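Cellobiose 2-epimerase (PDB 5ZIG) probably catalyses the reversible epimerization of cellobiose to 4-O-beta-D-glucosyl-D-mannose, as a member of the N-acylglucosamine 2-epimerase family. Local coordinates at residues E334-Y337 with L338-A341. Numbering follows the deposited sequence.
Sequences EPRY and LDHA
R336 and H340, one helical turn apart, show how the first turn of a helix can join a buried side to an outer edge. CG of R336 lies anti to the backbone N (chi1 -178°), which directs the chain along the helix surface to the imidazole, where CG comes 3.6 Å from NE2 of H340. A bend at chi2 then brings the guanidinium alongside the NE2-CE1 end of the ring, so that CE1 of H340 sits over one guanidinium face, near its rim, 3.7 Å from CZ of R336. The two planes are steeply inclined, 64° apart, and the groups do not stack.

The tightly packed side holds the imidazole with Y337, L338 and A341, all buried. R336 O lies over one face of the imidazole, offset toward the rim, 3.2 Å from CD2 of H340. Separately, this oxygen accepts the N-H of H340, and A341 N donates an almost straight bond to Y337 O at 3.0 Å. P335 O starts this i to i+4 series by accepting D339 N in the carbonyl plane, while its bond from L338 N is weak; CB of L338 lies 3.3 Å from P335 O.

At the looser outer edge lie the R336 guanidinium and the D339 carboxylate, their opposite charges beyond salt-bridge range, NH1 of R336 being 4.2 Å from OD2 of D339. Any mutual attraction is therefore likely to be modest, and the guanidinium is instead held through NH2 by a salt bridge to D293.

That aspartate belongs to helix 275-294, against which Y337 and H340 pack, H340 also meeting the ring of F325. L338 and A341 touch L326 of helix 315-332, and L7 of helix 7-31 lies against L338 and D339, so the opening turn of helix 336-352 is wedged among three helices of this largely helical, (alpha/alpha)-barrel-type fold.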
loop_
_atom_site.group_PDB
_atom_site.type_symbol
_atom_site.label_atom_id
_atom_site.label_comp_id
_atom_site.label_asym_id
_atom_site.label_seq_id
_atom_site.Cartn_x
_atom_site.Cartn_y
_atom_site.Cartn_z
ATOM N N GLU A 334 -13.893 11.113 17.178
ATOM C CA GLU A 334 -14.284 10.216 18.255
ATOM C C GLU A 334 -13.031 9.591 18.850
ATOM O O GLU A 334 -12.430 8.701 18.224
ATOM C CB GLU A 334 -15.250 9.141 17.754
ATOM C CG GLU A 334 -16.645 9.688 17.457
ATOM C CD GLU A 334 -17.634 8.601 17.060
ATOM O OE1 GLU A 334 -17.187 7.578 16.491
ATOM O OE2 GLU A 334 -18.851 8.780 17.301
ATOM N N PRO A 335 -12.600 10.025 20.042
ATOM C CA PRO A 335 -11.293 9.602 20.559
ATOM C C PRO A 335 -11.120 8.096 20.670
ATOM O O PRO A 335 -9.979 7.632 20.745
ATOM C CB PRO A 335 -11.238 10.269 21.944
ATOM C CG PRO A 335 -12.145 11.427 21.825
ATOM C CD PRO A 335 -13.281 10.924 20.987
ATOM N N ARG A 336 -12.201 7.319 20.711
ATOM C CA ARG A 336 -12.055 5.869 20.787
ATOM C C ARG A 336 -11.266 5.304 19.606
ATOM O O ARG A 336 -10.631 4.249 19.740
ATOM C CB ARG A 336 -13.436 5.207 20.870
ATOM C CG ARG A 336 -13.394 3.694 20.994
ATOM C CD ARG A 336 -14.514 3.159 21.862
ATOM N NE ARG A 336 -14.474 1.701 21.931
ATOM C CZ ARG A 336 -13.647 1.017 22.717
ATOM N NH1 ARG A 336 -12.796 1.664 23.506
ATOM N NH2 ARG A 336 -13.671 -0.312 22.716
ATOM N N TYR A 337 -11.284 5.984 18.460
ATOM C CA TYR A 337 -10.467 5.537 17.338
ATOM C C TYR A 337 -8.984 5.632 17.671
ATOM O O TYR A 337 -8.198 4.766 17.273
ATOM C CB TYR A 337 -10.797 6.339 16.082
ATOM C CG TYR A 337 -12.087 5.907 15.440
ATOM C CD1 TYR A 337 -12.265 4.606 14.992
ATOM C CD2 TYR A 337 -13.135 6.803 15.286
ATOM C CE1 TYR A 337 -13.468 4.200 14.414
ATOM C CE2 TYR A 337 -14.328 6.416 14.720
ATOM C CZ TYR A 337 -14.496 5.118 14.277
ATOM O OH TYR A 337 -15.703 4.758 13.704
ATOM N N LEU A 338 -8.594 6.650 18.442
ATOM C CA LEU A 338 -7.212 6.752 18.895
ATOM C C LEU A 338 -6.856 5.621 19.862
ATOM O O LEU A 338 -5.730 5.110 19.831
ATOM C CB LEU A 338 -6.972 8.114 19.550
ATOM C CG LEU A 338 -7.059 9.349 18.649
ATOM C CD1 LEU A 338 -6.767 10.636 19.413
ATOM C CD2 LEU A 338 -6.123 9.198 17.437
ATOM N N ASP A 339 -7.793 5.239 20.742
ATOM C CA ASP A 339 -7.581 4.078 21.603
ATOM C C ASP A 339 -7.218 2.859 20.763
ATOM O O ASP A 339 -6.283 2.109 21.085
ATOM C CB ASP A 339 -8.841 3.777 22.430
ATOM C CG ASP A 339 -9.181 4.873 23.448
ATOM O OD1 ASP A 339 -8.261 5.558 23.929
ATOM O OD2 ASP A 339 -10.376 5.051 23.767
ATOM N N HIS A 340 -7.954 2.669 19.674
ATOM C CA HIS A 340 -7.740 1.538 18.789
ATOM C C HIS A 340 -6.355 1.601 18.147
ATOM O O HIS A 340 -5.573 0.650 18.242
ATOM C CB HIS A 340 -8.874 1.511 17.754
ATOM C CG HIS A 340 -10.216 1.165 18.345
ATOM N ND1 HIS A 340 -10.370 0.249 19.370
ATOM C CD2 HIS A 340 -11.463 1.609 18.054
ATOM C CE1 HIS A 340 -11.653 0.136 19.672
ATOM N NE2 HIS A 340 -12.338 0.948 18.885
ATOM N N ALA A 341 -6.020 2.735 17.521
ATOM C CA ALA A 341 -4.682 2.932 16.963
ATOM C C ALA A 341 -3.596 2.603 17.985
ATOM O O ALA A 341 -2.691 1.810 17.714
ATOM C CB ALA A 341 -4.515 4.368 16.477
#